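Local coordinates for protein diadenosine tetraphosphatase, putative (Trypanosoma brucei, PDB 2QJC) that probably hydrolyses diadenosine tetraphosphate or other phosphorylated substrates, using a two-manganese centre of the calcineurin-like phosphoesterase type, at residues Val21-Asp26 against Ala234-Gly239. Numbering follows the deposited sequence.
Sequences VIIVGD and AVFPGG. With MN (manganese (II) ion), chain B.
I23 and F236 meet obliquely on one face of an antiparallel strand pair, where CD1 of I23 reaches CE2 of F236 at 3.8 Å. In I23, chi1 (-54°) sets CG1 beside the backbone N, and an extended chi2 (173°) carries CD1 on to the ring. V21 makes a looser contact on the same face, its CB 4.4 Å from CB of F236, and A234 adds just a methyl beside the branched I23. The backbones are joined by two hydrogen-bonded pairs. V21 N gives a nearly straight bond to F236 O (2.8 Å), answered by F236 N to V21 O; I23 N reaches A234 O at 3.1 Å, and A234 N returns a bond to I23 O. I22 and V235 form the non-hydrogen-bonded pair between them, and their side chains leave by the other face, where I22 packs on V41 of helix 31-41. Strand 137-140 of the second sheet covers the I23 and F236 face, as expected of the calcineurin-like β-sandwich. Past P237, which follows a cis peptide, G239 N bonds V235 O, and G239 CA lies 3.6 Å above the F236 ring plane; glycine suits because a CB would crowd F236 CE1 and the preceding carbonyl O. Amide bonds and buried apolar packing thus pair 21-23 with its neighbour just before D26, whose OD2 binds manganese alongside H28 and D55, consistent with the strand helping to place that carboxylate.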
ATOM      1  N   VAL A  21     -14.942  -3.252   3.067  1.00 27.91           N
ATOM      2  CA  VAL A  21     -13.708  -2.892   2.371  1.00 26.19           C
ATOM      3  C   VAL A  21     -12.502  -3.698   2.860  1.00 26.63           C
ATOM      4  O   VAL A  21     -12.262  -3.818   4.056  1.00 24.59           O
ATOM      5  CB  VAL A  21     -13.407  -1.383   2.532  1.00 24.72           C
ATOM      6  CG1 VAL A  21     -12.063  -1.032   1.861  1.00 24.73           C
ATOM      7  CG2 VAL A  21     -14.531  -0.570   1.911  1.00 25.17           C
ATOM      8  N   ILE A  22     -11.743  -4.237   1.909  1.00 28.04           N
ATOM      9  CA  ILE A  22     -10.575  -5.046   2.212  1.00 26.46           C
ATOM     10  C   ILE A  22      -9.309  -4.359   1.690  1.00 25.34           C
ATOM     11  O   ILE A  22      -9.171  -4.101   0.499  1.00 27.03           O
ATOM     12  CB  ILE A  22     -10.740  -6.449   1.587  1.00 29.27           C
ATOM     13  CG1 ILE A  22     -11.953  -7.141   2.226  1.00 30.30           C
ATOM     14  CG2 ILE A  22      -9.493  -7.286   1.811  1.00 28.11           C
ATOM     15  CD1 ILE A  22     -12.340  -8.424   1.560  1.00 31.66           C
ATOM     16  N   ILE A  23      -8.398  -4.054   2.605  1.00 23.70           N
ATOM     17  CA  ILE A  23      -7.149  -3.376   2.277  1.00 22.56           C
ATOM     18  C   ILE A  23      -5.987  -4.337   2.518  1.00 22.06           C
ATOM     19  O   ILE A  23      -5.803  -4.846   3.637  1.00 18.89           O
ATOM     20  CB  ILE A  23      -6.991  -2.103   3.140  1.00 21.46           C
ATOM     21  CG1 ILE A  23      -8.247  -1.233   2.983  1.00 22.12           C
ATOM     22  CG2 ILE A  23      -5.743  -1.328   2.714  1.00 20.04           C
ATOM     23  CD1 ILE A  23      -8.302  -0.038   3.906  1.00 24.93           C
ATOM     24  N   VAL A  24      -5.208  -4.579   1.465  1.00 21.38           N
ATOM     25  CA  VAL A  24      -4.093  -5.526   1.533  1.00 21.96           C
ATOM     26  C   VAL A  24      -2.688  -4.923   1.479  1.00 20.16           C
ATOM     27  O   VAL A  24      -2.456  -3.912   0.816  1.00 22.03           O
ATOM     28  CB  VAL A  24      -4.253  -6.619   0.427  1.00 22.76           C
ATOM     29  CG1 VAL A  24      -4.496  -5.970  -0.916  1.00 27.09           C
ATOM     30  CG2 VAL A  24      -3.017  -7.518   0.368  1.00 22.84           C
ATOM     31  N   GLY A  25      -1.768  -5.551   2.215  1.00 21.45           N
ATOM     32  CA  GLY A  25      -0.386  -5.099   2.287  1.00 21.03           C
ATOM     33  C   GLY A  25       0.436  -5.382   1.042  1.00 23.28           C
ATOM     34  O   GLY A  25      -0.094  -5.867   0.038  1.00 22.65           O
ATOM     35  N   ASP A  26       1.737  -5.090   1.112  1.00 23.75           N
ATOM     36  CA  ASP A  26       2.641  -5.275  -0.028  1.00 25.35           C
ATOM     37  C   ASP A  26       2.534  -6.672  -0.643  1.00 24.31           C
ATOM     38  O   ASP A  26       2.820  -7.672   0.014  1.00 23.62           O
ATOM     39  CB  ASP A  26       4.097  -4.990   0.394  1.00 22.50           C
ATOM     40  CG  ASP A  26       4.308  -3.552   0.866  1.00 26.85           C
ATOM     41  OD1 ASP A  26       3.483  -3.050   1.667  1.00 25.61           O
ATOM     42  OD2 ASP A  26       5.309  -2.920   0.450  1.00 25.42           O
ATOM     43  N   ALA A 234      -6.527  -5.587   6.259  1.00 25.23           N
ATOM     44  CA  ALA A 234      -7.361  -4.946   7.270  1.00 26.36           C
ATOM     45  C   ALA A 234      -8.780  -4.940   6.704  1.00 27.05           C
ATOM     46  O   ALA A 234      -9.000  -4.551   5.555  1.00 25.40           O
ATOM     47  CB  ALA A 234      -6.894  -3.521   7.538  1.00 26.77           C
ATOM     48  N   VAL A 235      -9.738  -5.381   7.515  1.00 28.86           N
ATOM     49  CA  VAL A 235     -11.127  -5.449   7.087  1.00 29.68           C
ATOM     50  C   VAL A 235     -11.984  -4.378   7.751  1.00 30.27           C
ATOM     51  O   VAL A 235     -11.950  -4.207   8.964  1.00 31.14           O
ATOM     52  CB  VAL A 235     -11.735  -6.831   7.406  1.00 30.91           C
ATOM     53  CG1 VAL A 235     -13.143  -6.941   6.805  1.00 31.48           C
ATOM     54  CG2 VAL A 235     -10.835  -7.927   6.864  1.00 31.04           C
ATOM     55  N   PHE A 236     -12.742  -3.651   6.937  1.00 29.91           N
ATOM     56  CA  PHE A 236     -13.625  -2.604   7.435  1.00 30.46           C
ATOM     57  C   PHE A 236     -15.052  -2.893   6.974  1.00 30.63           C
ATOM     58  O   PHE A 236     -15.273  -3.307   5.835  1.00 29.92           O
ATOM     59  CB  PHE A 236     -13.149  -1.237   6.931  1.00 29.14           C
ATOM     60  CG  PHE A 236     -11.844  -0.796   7.540  1.00 28.91           C
ATOM     61  CD1 PHE A 236     -11.818  -0.163   8.783  1.00 28.96           C
ATOM     62  CD2 PHE A 236     -10.634  -1.094   6.913  1.00 30.26           C
ATOM     63  CE1 PHE A 236     -10.597   0.163   9.401  1.00 28.89           C
ATOM     64  CE2 PHE A 236      -9.402  -0.774   7.521  1.00 28.56           C
ATOM     65  CZ  PHE A 236      -9.385  -0.147   8.765  1.00 25.70           C
ATOM     66  N   PRO A 237     -16.043  -2.648   7.844  1.00 31.57           N
ATOM     67  CA  PRO A 237     -15.916  -2.118   9.205  1.00 32.08           C
ATOM     68  C   PRO A 237     -15.256  -3.032  10.241  1.00 33.21           C
ATOM     69  O   PRO A 237     -15.254  -4.258  10.108  1.00 33.29           O
ATOM     70  CB  PRO A 237     -17.360  -1.775   9.574  1.00 33.35           C
ATOM     71  CG  PRO A 237     -18.141  -2.818   8.846  1.00 32.39           C
ATOM     72  CD  PRO A 237     -17.460  -2.882   7.499  1.00 32.79           C
ATOM     73  N   GLY A 238     -14.700  -2.416  11.279  1.00 33.65           N
ATOM     74  CA  GLY A 238     -14.047  -3.172  12.332  1.00 36.00           C
ATOM     75  C   GLY A 238     -12.555  -2.912  12.417  1.00 36.63           C
ATOM     76  O   GLY A 238     -12.048  -2.501  13.459  1.00 36.17           O
ATOM     77  N   GLY A 239     -11.851  -3.151  11.316  1.00 37.97           N
ATOM     78  CA  GLY A 239     -10.417  -2.945  11.298  1.00 39.70           C
ATOM     79  C   GLY A 239      -9.674  -4.190  11.737  1.00 41.93           C
ATOM     80  O   GLY A 239      -8.557  -4.108  12.245  1.00 41.84           O
TER
HETATM   81 MN    MN B 400       7.350  -3.177  -0.416  1.00 31.95          MN
HETATM   82  O   HOH W   1       7.910  -4.543   1.273  1.00 23.50           O